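Local structure of endoglycosidase (Bacteroides thetaiotaomicron, 6Q64) at residues A116-F121 against G127-C132; D140-K145 against N171-S176; D186-P191 against I252-W257; D315-D320 against R349-F354. The protein probably hydrolyses glycosidic bonds in complex N-glycans, as an endoglycosidase of glycoside hydrolase family 18. The protein carries 1 engineered substitution. One frame throughout, in Å; residues are numbered along the deposited sequence.

Contact 1 of 4, residues A116-F121 against G127-C132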
loop_
_atom_site.group_PDB
_atom_site.type_symbol
_atom_site.label_atom_id
_atom_site.label_comp_id
_atom_site.label_asym_id
_atom_site.label_seq_id
_atom_site.Cartn_x
_atom_site.Cartn_y
_atom_site.Cartn_z
ATOM N N ALA A 116 -19.273 3.439 5.198
ATOM C CA ALA A 116 -19.350 4.723 5.956
ATOM C C ALA A 116 -17.997 5.114 6.565
ATOM O O ALA A 116 -17.705 6.329 6.608
ATOM C CB ALA A 116 -20.381 4.629 7.051
ATOM N N ASP A 117 -17.284 4.123 7.113
ATOM C CA ASP A 117 -15.910 4.218 7.667
ATOM C C ASP A 117 -15.027 4.794 6.559
ATOM O O ASP A 117 -14.454 5.882 6.724
ATOM C CB ASP A 117 -15.412 2.838 8.126
ATOM C CG ASP A 117 -14.068 2.876 8.893
ATOM O OD1 ASP A 117 -13.698 3.978 9.355
ATOM O OD2 ASP A 117 -13.383 1.805 9.005
ATOM N N LEU A 118 -15.003 4.095 5.425
ATOM C CA LEU A 118 -14.289 4.491 4.194
ATOM C C LEU A 118 -14.687 5.916 3.784
ATOM O O LEU A 118 -13.775 6.692 3.450
ATOM C CB LEU A 118 -14.626 3.478 3.101
ATOM C CG LEU A 118 -13.971 3.756 1.751
ATOM C CD1 LEU A 118 -12.463 3.638 1.875
ATOM C CD2 LEU A 118 -14.499 2.823 0.675
ATOM N N LYS A 119 -15.977 6.264 3.787
ATOM C CA LYS A 119 -16.421 7.597 3.283
ATOM C C LYS A 119 -15.730 8.674 4.137
ATOM O O LYS A 119 -15.265 9.692 3.562
ATOM C CB LYS A 119 -17.950 7.720 3.243
ATOM C CG LYS A 119 -18.495 9.095 2.837
ATOM C CD LYS A 119 -19.822 9.089 2.087
ATOM C CE LYS A 119 -19.670 8.504 0.685
ATOM N NZ LYS A 119 -20.972 8.119 0.076
ATOM N N PHE A 120 -15.618 8.437 5.449
ATOM C CA PHE A 120 -15.081 9.404 6.442
ATOM C C PHE A 120 -13.564 9.489 6.240
ATOM O O PHE A 120 -12.996 10.589 6.032
ATOM C CB PHE A 120 -15.463 8.987 7.869
ATOM C CG PHE A 120 -15.039 9.992 8.896
ATOM C CD1 PHE A 120 -13.761 9.986 9.400
ATOM C CD2 PHE A 120 -15.886 11.008 9.281
ATOM C CE1 PHE A 120 -13.353 10.954 10.301
ATOM C CE2 PHE A 120 -15.479 11.972 10.190
ATOM C CZ PHE A 120 -14.212 11.942 10.697
ATOM N N PHE A 121 -12.928 8.322 6.272
ATOM C CA PHE A 121 -11.494 8.118 5.947
ATOM C C PHE A 121 -11.095 8.871 4.672
ATOM O O PHE A 121 -10.035 9.480 4.664
ATOM C CB PHE A 121 -11.198 6.636 5.757
ATOM C CG PHE A 121 -9.732 6.325 5.633
ATOM C CD1 PHE A 121 -8.851 6.651 6.638
ATOM C CD2 PHE A 121 -9.221 5.692 4.517
ATOM C CE1 PHE A 121 -7.509 6.321 6.544
ATOM C CE2 PHE A 121 -7.882 5.378 4.427
ATOM C CZ PHE A 121 -7.028 5.684 5.445
ATOM N N GLY A 127 -7.636 10.148 3.344
ATOM C CA GLY A 127 -7.077 8.780 3.316
ATOM C C GLY A 127 -7.486 8.029 2.072
ATOM O O GLY A 127 -8.499 8.438 1.431
ATOM N N LYS A 128 -6.754 6.963 1.738
ATOM C CA LYS A 128 -7.052 6.127 0.541
ATOM C C LYS A 128 -6.908 4.638 0.869
ATOM O O LYS A 128 -5.882 4.209 1.501
ATOM C CB LYS A 128 -6.116 6.493 -0.609
ATOM C CG LYS A 128 -6.358 7.851 -1.245
ATOM C CD LYS A 128 -5.352 8.138 -2.332
ATOM C CE LYS A 128 -5.294 9.596 -2.726
ATOM N NZ LYS A 128 -6.596 10.031 -3.264
ATOM N N ALA A 129 -7.865 3.848 0.395
ATOM C CA ALA A 129 -7.886 2.395 0.638
ATOM C C ALA A 129 -7.809 1.649 -0.689
ATOM O O ALA A 129 -8.588 1.979 -1.629
ATOM C CB ALA A 129 -9.117 2.029 1.421
ATOM N N LEU A 130 -6.901 0.674 -0.748
ATOM C CA LEU A 130 -6.617 -0.107 -1.975
ATOM C C LEU A 130 -7.126 -1.526 -1.814
ATOM O O LEU A 130 -6.824 -2.137 -0.788
ATOM C CB LEU A 130 -5.103 -0.162 -2.180
ATOM C CG LEU A 130 -4.415 1.175 -2.374
ATOM C CD1 LEU A 130 -2.998 0.935 -2.839
ATOM C CD2 LEU A 130 -5.176 2.050 -3.367
ATOM N N LEU A 131 -7.729 -2.062 -2.860
ATOM C CA LEU A 131 -7.828 -3.529 -3.004
ATOM C C LEU A 131 -6.422 -4.074 -3.209
ATOM O O LEU A 131 -5.577 -3.323 -3.637
ATOM C CB LEU A 131 -8.756 -3.879 -4.164
ATOM C CG LEU A 131 -10.219 -3.979 -3.759
ATOM C CD1 LEU A 131 -10.997 -4.813 -4.763
ATOM C CD2 LEU A 131 -10.361 -4.565 -2.355
ATOM N N CYS A 132 -6.224 -5.346 -2.904
ATOM C CA CYS A 132 -4.907 -5.991 -2.811
ATOM C C CYS A 132 -5.066 -7.499 -2.797
ATOM O O CYS A 132 -5.976 -7.968 -2.141
ATOM C CB CYS A 132 -4.218 -5.646 -1.512
ATOM S SG CYS A 132 -2.627 -6.487 -1.397
#

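Contact 2 of 4, residues D140-K145 against N171-S176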
loop_
_atom_site.group_PDB
_atom_site.type_symbol
_atom_site.label_atom_id
_atom_site.label_comp_id
_atom_site.label_asym_id
_atom_site.label_seq_id
_atom_site.Cartn_x
_atom_site.Cartn_y
_atom_site.Cartn_z
ATOM N N ASP A 140 -7.741 -14.635 -11.257
ATOM C CA ASP A 140 -7.310 -14.757 -9.844
ATOM C C ASP A 140 -8.255 -13.920 -8.988
ATOM O O ASP A 140 -8.202 -12.691 -9.125
ATOM C CB ASP A 140 -5.838 -14.376 -9.663
ATOM C CG ASP A 140 -4.888 -15.565 -9.497
ATOM O OD1 ASP A 140 -5.265 -16.698 -9.835
ATOM O OD2 ASP A 140 -3.758 -15.347 -9.037
ATOM N N GLN A 141 -9.116 -14.580 -8.200
ATOM C CA GLN A 141 -9.983 -13.946 -7.169
ATOM C C GLN A 141 -11.166 -13.227 -7.818
ATOM O O GLN A 141 -11.915 -12.605 -7.068
ATOM C CB GLN A 141 -9.243 -12.898 -6.319
ATOM C CG GLN A 141 -8.002 -13.420 -5.603
ATOM C CD GLN A 141 -8.366 -14.285 -4.424
ATOM O OE1 GLN A 141 -8.652 -13.786 -3.337
ATOM N NE2 GLN A 141 -8.382 -15.592 -4.635
ATOM N N LEU A 142 -11.314 -13.247 -9.142
ATOM C CA LEU A 142 -12.536 -12.706 -9.794
ATOM C C LEU A 142 -13.155 -13.811 -10.637
ATOM O O LEU A 142 -14.089 -13.521 -11.418
ATOM C CB LEU A 142 -12.209 -11.484 -10.655
ATOM C CG LEU A 142 -11.806 -10.201 -9.923
ATOM C CD1 LEU A 142 -11.658 -9.058 -10.921
ATOM C CD2 LEU A 142 -12.808 -9.813 -8.840
ATOM N N THR A 143 -12.668 -15.037 -10.463
ATOM C CA THR A 143 -13.130 -16.186 -11.277
ATOM C C THR A 143 -14.251 -16.819 -10.454
ATOM O O THR A 143 -14.020 -17.252 -9.326
ATOM C CB THR A 143 -11.929 -16.994 -11.829
ATOM O OG1 THR A 143 -12.381 -18.289 -12.225
ATOM C CG2 THR A 143 -10.729 -17.112 -10.905
ATOM N N PRO A 144 -15.515 -16.807 -10.959
ATOM C CA PRO A 144 -16.667 -17.256 -10.184
ATOM C C PRO A 144 -16.619 -18.766 -9.926
ATOM O O PRO A 144 -15.885 -19.450 -10.638
ATOM C CB PRO A 144 -17.890 -16.884 -11.050
ATOM C CG PRO A 144 -17.372 -16.786 -12.454
ATOM C CD PRO A 144 -15.917 -16.380 -12.311
ATOM N N LYS A 145 -17.388 -19.214 -8.916
ATOM C CA LYS A 145 -17.843 -20.622 -8.734
ATOM C C LYS A 145 -16.640 -21.520 -8.406
ATOM O O LYS A 145 -15.846 -21.152 -7.514
ATOM C CB LYS A 145 -18.532 -21.133 -10.012
ATOM C CG LYS A 145 -19.679 -20.292 -10.558
ATOM C CD LYS A 145 -21.025 -20.616 -9.938
ATOM C CE LYS A 145 -21.609 -19.444 -9.175
ATOM N NZ LYS A 145 -22.971 -19.758 -8.687
ATOM N N ASN A 171 -10.234 -4.924 -16.360
ATOM C CA ASN A 171 -11.382 -3.989 -16.413
ATOM C C ASN A 171 -12.345 -4.354 -15.277
ATOM O O ASN A 171 -13.101 -3.453 -14.833
ATOM C CB ASN A 171 -12.057 -3.967 -17.786
ATOM C CG ASN A 171 -11.468 -2.918 -18.706
ATOM O OD1 ASN A 171 -11.206 -1.784 -18.297
ATOM N ND2 ASN A 171 -11.224 -3.303 -19.945
ATOM N N ALA A 172 -12.322 -5.633 -14.865
ATOM C CA ALA A 172 -13.206 -6.228 -13.832
ATOM C C ALA A 172 -12.680 -5.804 -12.471
ATOM O O ALA A 172 -13.479 -5.481 -11.586
ATOM C CB ALA A 172 -13.242 -7.730 -13.932
ATOM N N ILE A 173 -11.365 -5.795 -12.326
ATOM C CA ILE A 173 -10.738 -5.251 -11.100
ATOM C C ILE A 173 -11.247 -3.815 -10.938
ATOM O O ILE A 173 -11.843 -3.545 -9.893
ATOM C CB ILE A 173 -9.215 -5.378 -11.190
ATOM C CG1 ILE A 173 -8.819 -6.853 -11.339
ATOM C CG2 ILE A 173 -8.569 -4.698 -9.996
ATOM C CD1 ILE A 173 -7.392 -7.178 -10.940
ATOM N N CYS A 174 -11.110 -2.970 -11.962
ATOM C CA CYS A 174 -11.548 -1.548 -11.932
ATOM C C CYS A 174 -13.035 -1.490 -11.634
ATOM O O CYS A 174 -13.423 -0.775 -10.718
ATOM C CB CYS A 174 -11.300 -0.808 -13.237
ATOM S SG CYS A 174 -9.538 -0.551 -13.571
ATOM N N ASP A 175 -13.843 -2.217 -12.389
ATOM C CA ASP A 175 -15.275 -2.377 -12.049
ATOM C C ASP A 175 -15.379 -2.391 -10.535
ATOM O O ASP A 175 -15.987 -1.465 -9.973
ATOM C CB ASP A 175 -15.856 -3.704 -12.536
ATOM C CG ASP A 175 -16.217 -3.684 -14.003
ATOM O OD1 ASP A 175 -16.116 -2.582 -14.622
ATOM O OD2 ASP A 175 -16.597 -4.761 -14.508
ATOM N N SER A 176 -14.758 -3.407 -9.934
ATOM C CA SER A 176 -15.051 -3.878 -8.559
ATOM C C SER A 176 -14.523 -2.833 -7.563
ATOM O O SER A 176 -15.134 -2.677 -6.508
ATOM C CB SER A 176 -14.540 -5.293 -8.357
ATOM O OG SER A 176 -13.735 -5.398 -7.202
#

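Contact 3 of 4, residues D186-P191 against I252-W257. Engineered in segment 186-191: Gln190 (natural residue Glu).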
loop_
_atom_site.group_PDB
_atom_site.type_symbol
_atom_site.label_atom_id
_atom_site.label_comp_id
_atom_site.label_asym_id
_atom_site.label_seq_id
_atom_site.Cartn_x
_atom_site.Cartn_y
_atom_site.Cartn_z
ATOM N N ASP A 186 -3.444 -2.643 -5.578
ATOM C CA ASP A 186 -2.104 -3.033 -5.101
ATOM C C ASP A 186 -1.819 -4.403 -5.685
ATOM O O ASP A 186 -2.347 -5.385 -5.147
ATOM C CB ASP A 186 -2.015 -3.142 -3.580
ATOM C CG ASP A 186 -0.660 -3.577 -3.031
ATOM O OD1 ASP A 186 0.036 -4.371 -3.666
ATOM O OD2 ASP A 186 -0.316 -3.126 -1.951
ATOM N N ILE A 187 -0.967 -4.452 -6.708
ATOM C CA ILE A 187 -0.506 -5.730 -7.296
ATOM C C ILE A 187 0.531 -6.336 -6.353
ATOM O O ILE A 187 1.601 -5.743 -6.244
ATOM C CB ILE A 187 0.045 -5.468 -8.703
ATOM C CG1 ILE A 187 -1.026 -4.865 -9.617
ATOM C CG2 ILE A 187 0.618 -6.751 -9.266
ATOM C CD1 ILE A 187 -0.481 -4.112 -10.802
ATOM N N ASP A 188 0.191 -7.411 -5.643
ATOM C CA ASP A 188 1.182 -8.245 -4.912
ATOM C C ASP A 188 1.840 -9.135 -5.969
ATOM O O ASP A 188 1.225 -10.183 -6.332
ATOM C CB ASP A 188 0.560 -9.038 -3.749
ATOM C CG ASP A 188 1.575 -9.718 -2.827
ATOM O OD1 ASP A 188 2.788 -9.653 -3.125
ATOM O OD2 ASP A 188 1.148 -10.323 -1.804
ATOM N N TYR A 189 3.024 -8.725 -6.452
ATOM C CA TYR A 189 3.774 -9.386 -7.562
ATOM C C TYR A 189 4.967 -10.155 -6.992
ATOM O O TYR A 189 5.922 -9.483 -6.567
ATOM C CB TYR A 189 4.200 -8.364 -8.620
ATOM C CG TYR A 189 4.406 -8.927 -10.006
ATOM C CD1 TYR A 189 3.338 -9.399 -10.751
ATOM C CD2 TYR A 189 5.669 -8.974 -10.591
ATOM C CE1 TYR A 189 3.512 -9.907 -12.028
ATOM C CE2 TYR A 189 5.863 -9.467 -11.872
ATOM C CZ TYR A 189 4.777 -9.946 -12.590
ATOM O OH TYR A 189 4.941 -10.427 -13.856
ATOM N N GLN A 190 4.902 -11.498 -6.997
ATOM C CA GLN A 190 5.925 -12.384 -6.375
ATOM C C GLN A 190 6.133 -13.643 -7.214
ATOM O O GLN A 190 6.036 -14.761 -6.711
ATOM C CB GLN A 190 5.543 -12.676 -4.921
ATOM C CG GLN A 190 6.308 -11.798 -3.941
ATOM C CD GLN A 190 5.736 -11.806 -2.550
ATOM O OE1 GLN A 190 5.369 -10.765 -2.009
ATOM N NE2 GLN A 190 5.651 -12.991 -1.970
ATOM N N PRO A 191 6.540 -13.514 -8.500
ATOM C CA PRO A 191 7.065 -14.657 -9.240
ATOM C C PRO A 191 8.438 -14.860 -8.614
ATOM O O PRO A 191 8.955 -13.910 -8.078
ATOM C CB PRO A 191 7.137 -14.139 -10.671
ATOM C CG PRO A 191 7.451 -12.657 -10.474
ATOM C CD PRO A 191 6.614 -12.264 -9.281
ATOM N N ILE A 252 6.557 -0.996 -3.569
ATOM C CA ILE A 252 6.402 -1.362 -2.130
ATOM C C ILE A 252 7.150 -2.654 -1.895
ATOM O O ILE A 252 6.816 -3.675 -2.556
ATOM C CB ILE A 252 4.925 -1.493 -1.704
ATOM C CG1 ILE A 252 4.097 -0.291 -2.167
ATOM C CG2 ILE A 252 4.833 -1.708 -0.210
ATOM C CD1 ILE A 252 2.685 -0.294 -1.643
ATOM N N TYR A 253 8.116 -2.609 -0.999
ATOM C CA TYR A 253 8.975 -3.776 -0.729
ATOM C C TYR A 253 8.679 -4.290 0.679
ATOM O O TYR A 253 8.472 -3.517 1.608
ATOM C CB TYR A 253 10.458 -3.448 -0.926
ATOM C CG TYR A 253 10.862 -2.925 -2.288
ATOM C CD1 TYR A 253 10.651 -1.611 -2.635
ATOM C CD2 TYR A 253 11.516 -3.715 -3.207
ATOM C CE1 TYR A 253 11.055 -1.115 -3.860
ATOM C CE2 TYR A 253 11.903 -3.241 -4.444
ATOM C CZ TYR A 253 11.688 -1.929 -4.773
ATOM O OH TYR A 253 12.113 -1.398 -5.956
ATOM N N GLN A 254 8.654 -5.612 0.770
ATOM C CA GLN A 254 8.681 -6.396 2.006
ATOM C C GLN A 254 10.121 -6.460 2.496
ATOM O O GLN A 254 10.743 -7.475 2.276
ATOM C CB GLN A 254 8.143 -7.793 1.709
ATOM C CG GLN A 254 6.635 -7.859 1.631
ATOM C CD GLN A 254 6.066 -7.682 0.251
ATOM O OE1 GLN A 254 5.987 -8.619 -0.538
ATOM N NE2 GLN A 254 5.571 -6.492 -0.014
ATOM N N ALA A 255 10.591 -5.456 3.230
ATOM C CA ALA A 255 11.936 -5.456 3.868
ATOM C C ALA A 255 11.873 -6.096 5.260
ATOM O O ALA A 255 12.452 -5.531 6.216
ATOM C CB ALA A 255 12.479 -4.045 3.958
ATOM N N TYR A 256 11.231 -7.253 5.370
ATOM C CA TYR A 256 10.940 -7.888 6.682
ATOM C C TYR A 256 12.257 -8.315 7.376
ATOM O O TYR A 256 12.501 -7.866 8.526
ATOM C CB TYR A 256 9.969 -9.061 6.507
ATOM C CG TYR A 256 8.627 -8.804 5.843
ATOM C CD1 TYR A 256 8.004 -7.565 5.807
ATOM C CD2 TYR A 256 7.932 -9.877 5.310
ATOM C CE1 TYR A 256 6.742 -7.407 5.238
ATOM C CE2 TYR A 256 6.678 -9.737 4.735
ATOM C CZ TYR A 256 6.063 -8.500 4.710
ATOM O OH TYR A 256 4.828 -8.434 4.101
ATOM N N TRP A 257 13.105 -9.134 6.731
ATOM C CA TRP A 257 14.216 -9.848 7.429
ATOM C C TRP A 257 15.586 -9.223 7.137
ATOM O O TRP A 257 16.602 -9.813 7.542
ATOM C CB TRP A 257 14.200 -11.344 7.093
ATOM C CG TRP A 257 12.806 -11.869 6.991
ATOM C CD1 TRP A 257 12.183 -12.420 5.908
ATOM C CD2 TRP A 257 11.820 -11.794 8.027
ATOM N NE1 TRP A 257 10.878 -12.707 6.198
ATOM C CE2 TRP A 257 10.630 -12.349 7.501
ATOM C CE3 TRP A 257 11.846 -11.331 9.348
ATOM C CZ2 TRP A 257 9.474 -12.469 8.269
ATOM C CZ3 TRP A 257 10.693 -11.417 10.087
ATOM C CH2 TRP A 257 9.535 -11.990 9.556
#

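Contact 4 of 4, residues D315-D320 against R349-F354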
loop_
_atom_site.group_PDB
_atom_site.type_symbol
_atom_site.label_atom_id
_atom_site.label_comp_id
_atom_site.label_asym_id
_atom_site.label_seq_id
_atom_site.Cartn_x
_atom_site.Cartn_y
_atom_site.Cartn_z
ATOM N N ASP A 315 14.811 3.224 11.452
ATOM C CA ASP A 315 15.831 3.358 10.396
ATOM C C ASP A 315 15.093 3.578 9.085
ATOM O O ASP A 315 15.432 4.536 8.356
ATOM C CB ASP A 315 16.733 2.132 10.304
ATOM C CG ASP A 315 17.925 2.348 9.387
ATOM O OD1 ASP A 315 18.599 3.419 9.522
ATOM O OD2 ASP A 315 18.135 1.463 8.521
ATOM N N TYR A 316 14.091 2.741 8.825
ATOM C CA TYR A 316 13.324 2.805 7.558
ATOM C C TYR A 316 12.755 4.222 7.400
ATOM O O TYR A 316 12.938 4.910 6.400
ATOM C CB TYR A 316 12.265 1.708 7.510
ATOM C CG TYR A 316 12.790 0.309 7.334
ATOM C CD1 TYR A 316 14.106 -0.039 7.617
ATOM C CD2 TYR A 316 11.963 -0.698 6.874
ATOM C CE1 TYR A 316 14.583 -1.344 7.457
ATOM C CE2 TYR A 316 12.405 -2.013 6.742
ATOM C CZ TYR A 316 13.712 -2.341 7.053
ATOM O OH TYR A 316 14.141 -3.626 6.916
ATOM N N ALA A 317 12.075 4.701 8.416
ATOM C CA ALA A 317 11.338 5.977 8.307
ATOM C C ALA A 317 12.318 7.114 8.043
ATOM O O ALA A 317 11.853 8.109 7.496
ATOM C CB ALA A 317 10.539 6.227 9.567
ATOM N N THR A 318 13.572 6.999 8.484
ATOM C CA THR A 318 14.542 8.120 8.441
ATOM C C THR A 318 15.616 7.864 7.363
ATOM O O THR A 318 16.657 8.566 7.432
ATOM C CB THR A 318 15.242 8.322 9.784
ATOM O OG1 THR A 318 15.927 7.108 10.045
ATOM C CG2 THR A 318 14.299 8.630 10.922
ATOM N N LEU A 319 15.360 6.926 6.436
ATOM C CA LEU A 319 16.360 6.354 5.495
ATOM C C LEU A 319 16.709 7.397 4.444
ATOM O O LEU A 319 15.836 7.668 3.596
ATOM C CB LEU A 319 15.768 5.135 4.810
ATOM C CG LEU A 319 16.741 4.344 3.958
ATOM C CD1 LEU A 319 17.782 3.678 4.813
ATOM C CD2 LEU A 319 16.020 3.280 3.164
ATOM N N ASP A 320 17.893 8.004 4.577
ATOM C CA ASP A 320 18.523 8.910 3.586
ATOM C C ASP A 320 19.205 8.005 2.582
ATOM O O ASP A 320 20.069 7.275 2.997
ATOM C CB ASP A 320 19.481 9.868 4.294
ATOM C CG ASP A 320 18.717 10.902 5.113
ATOM O OD1 ASP A 320 17.504 11.119 4.772
ATOM O OD2 ASP A 320 19.354 11.547 6.018
ATOM N N ARG A 349 3.442 5.229 14.704
ATOM C CA ARG A 349 3.328 6.678 15.055
ATOM C C ARG A 349 4.721 7.291 15.302
ATOM O O ARG A 349 5.005 8.464 14.883
ATOM C CB ARG A 349 2.507 6.824 16.331
ATOM C CG ARG A 349 1.032 7.113 16.124
ATOM C CD ARG A 349 0.428 7.514 17.459
ATOM N NE ARG A 349 -0.880 6.923 17.642
ATOM C CZ ARG A 349 -2.005 7.420 17.140
ATOM N NH1 ARG A 349 -1.992 8.541 16.431
ATOM N NH2 ARG A 349 -3.155 6.800 17.366
ATOM N N LYS A 350 5.526 6.545 16.044
ATOM C CA LYS A 350 6.897 6.933 16.385
ATOM C C LYS A 350 7.683 7.048 15.078
ATOM O O LYS A 350 8.314 8.099 14.847
ATOM C CB LYS A 350 7.528 5.888 17.305
ATOM C CG LYS A 350 8.698 6.403 18.131
ATOM C CD LYS A 350 9.252 5.330 18.996
ATOM C CE LYS A 350 9.434 5.780 20.427
ATOM N NZ LYS A 350 10.712 6.531 20.560
ATOM N N ALA A 351 7.633 6.001 14.256
ATOM C CA ALA A 351 8.374 5.919 12.981
ATOM C C ALA A 351 8.075 7.184 12.184
ATOM O O ALA A 351 9.025 7.914 11.899
ATOM C CB ALA A 351 8.014 4.670 12.237
ATOM N N LEU A 352 6.806 7.511 11.947
ATOM C CA LEU A 352 6.429 8.707 11.134
ATOM C C LEU A 352 6.824 10.000 11.838
ATOM O O LEU A 352 7.026 10.986 11.144
ATOM C CB LEU A 352 4.939 8.661 10.822
ATOM C CG LEU A 352 4.570 7.408 10.040
ATOM C CD1 LEU A 352 3.090 7.299 9.804
ATOM C CD2 LEU A 352 5.316 7.403 8.709
ATOM N N TYR A 353 6.970 9.981 13.153
ATOM C CA TYR A 353 7.401 11.166 13.917
ATOM C C TYR A 353 8.901 11.334 13.671
ATOM O O TYR A 353 9.397 12.470 13.504
ATOM C CB TYR A 353 7.043 11.013 15.399
ATOM C CG TYR A 353 7.743 12.012 16.300
ATOM C CD1 TYR A 353 7.402 13.357 16.263
ATOM C CD2 TYR A 353 8.723 11.609 17.197
ATOM C CE1 TYR A 353 8.063 14.291 17.055
ATOM C CE2 TYR A 353 9.383 12.524 17.993
ATOM C CZ TYR A 353 9.075 13.874 17.905
ATOM O OH TYR A 353 9.708 14.768 18.722
ATOM N N PHE A 354 9.618 10.211 13.658
ATOM C CA PHE A 354 11.084 10.165 13.377
ATOM C C PHE A 354 11.315 10.617 11.912
ATOM O O PHE A 354 12.010 11.590 11.688
ATOM C CB PHE A 354 11.641 8.793 13.790
ATOM C CG PHE A 354 12.130 8.742 15.216
ATOM C CD1 PHE A 354 11.328 9.161 16.265
ATOM C CD2 PHE A 354 13.398 8.294 15.528
ATOM C CE1 PHE A 354 11.793 9.132 17.574
ATOM C CE2 PHE A 354 13.863 8.282 16.833
ATOM C CZ PHE A 354 13.054 8.689 17.856
#

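Contact 1 of 4, residues A116-F121 against G127-C132
Phe121 reaches from helix 112-123 onto Gly127 and Lys128, where the chain enters the strand, and lays its ring against the backbone there. CB already points toward residues 127-132, and with CG anti to the backbone N (chi1 -171°) the ring carries on in that direction. CD2 meets Gly127 C at 3.8 Å. One atom further out, CE2 comes to 3.3 Å from Lys128 N, an oblique approach. At the tip, CZ lies 3.8 Å from Gly127 CA, which sits 3.6 Å above the ring plane, offset toward the rim: a CH-pi contact with a residue that has no side chain to hold the ring off. Lys128 O stands at the ring edge, in its plane. The two segments belong to the beta-alpha-beta unit of strand 100-102, helix 112-123 and strand 128-135, part of the TIM barrel, and the short turn between helix and second strand is tied by a hydrogen bond from Gly127 N to Phe121 O (2.8 Å, 145° at the hydrogen). One helical turn back, Leu118 extends CD1 to 3.7 Å from Ala129 CB. The backbone N of Ala129 is hydrogen-bonded to Asp183 OD1, on the side of the next strand.

Contact 2 of 4, residues D140-K145 against N171-S176
Leu142 pushes one methyl, CD1, onto the flank of helix 162-179, where it covers Ala172 and the start of Ile173. CD1 lies 3.7 Å from Ala172 CB, 3.6 Å from the backbone N of Ile173 and 3.6 Å from Ile173 CG1, so a single carbon touches two successive residues and the peptide link that joins them. The leucine is stretched out to get there: CG is anti to the carbonyl carbon (chi1 -70°) and CD1 continues the chain away from CA (chi2 -174°). Its side chain and that of Ile173 cross at about a right angle, the methyl end of one abutting the CG1 methylene of the other. In the TIM barrel, residues 140-145 form part of the long connection between strand 128-135 and helix 149-155, while helix 162-179 leads on to the neighbouring strand 184-189; the contact therefore fastens an irregular loop to the outer layer of helices. Trp153 of helix 149-155 touches both Leu142 and Ala172, adding an aromatic group to the apolar patch. Inward of it, Ile173 also packs on Trp133 of strand 128-135. No hydrogen bond links the two segments directly, but polar ties lie close by: Asp140 O accepts from Tyr169 OH, one turn before Ala172 on helix 162-179, and Gln141 OE1 accepts from Arg107 NE.

Contact 3 of 4, residues D186-P191 against I252-W257
Asp186 and Asp188 on strand 184-189 and position 190 just beyond it belong to the DxxDxDxE signature of family 18 glycosidases; an engineered Gln190 here replaces the natural Glu, the position of the general acid in this family. Strand 251-254 is the next strand but one in the barrel wall, with strand 230-235 between; side chains from both turn into the barrel interior and meet there. Deeper down, Ile252 CD1 approaches Asp186 OD2 at 4.1 Å, while that oxygen is hydrogen-bonded to Ser102 OG. Further up, the amide ends of Gln190 and Gln254 meet from opposite directions, their planes 44° apart. Gln254 gets there by a bend at chi2 (92°), and its CB lies 3.7 Å above the centre of the Tyr256 ring. Its NE2 hydrogen-bonds Asp234 OD1 of the intervening strand. With NE2 given to the carboxylate of Asp234, it is the oxygen of Gln254 that turns to the engineered residue 190; how the natural Glu would sit there is not settled by this model.

Contact 4 of 4, residues D315-D320 against R349-F354
The flat groups in this contact are two peptide carbonyls of residues 349-354, and each carries a methyl group of the other segment on one face. Ala317 CB lies over the carbonyl of Ala351, 3.3 Å from its O and 3.7 Å from its C; Thr318 CG2 sits almost straight above Phe354 C, again at 3.7 Å. The Phe354 ring turns off to another side, and of its side chain only CB comes near, 3.9 Å from Thr318 CG2. Here the C-terminal end of helix 311-317, and the residue just after it, packs on helix 346-358 in the outer layer of the TIM barrel. Helix 311-317 precedes the last barrel strand, 329-333, and helix 346-358 follows it, and both Ala317 and Ala351 rest on Ile330 of that strand. Small residues let the backbones come close: Ala317 CA is 5.5 Å from Ala351 CA, and Ala317 CB is 4.0 Å from Ala351 CB. Thr318 is the first residue to leave helical geometry, and its two branches divide the work. CG2, anti to the carbonyl carbon, is directed to Phe354, whereas OG1 (chi1 61°) folds back to hydrogen-bond Leu314 O in the preceding turn. The backbone N of Thr318 likewise turns back, to Asp315 O at 3.1 Å.

Read from the N terminus, the four contacts come in series: each closes before the next opens, and none nests or crosses. Contact 1 closes a five-residue connection, pinning a helix to the barrel strand that follows it. Contact 2 closes a 25-residue, largely helical excursion on the outside of the barrel and touches contact 1 where Ser176 packs on Leu131. Contact 3 spans 60 residues and joins two strands that are next but one in the barrel wall; its strand 184-189 adjoins strand 128-135 of contact 1, and Asp186 packs on Cys132. Contact 4 bridges 28 residues around the final strand, reaching contact 3 through a probable hydrogen bond between Tyr316 OH and Ala255 O. Contacts 2 and 4 lie on opposite sides of the chain's centre.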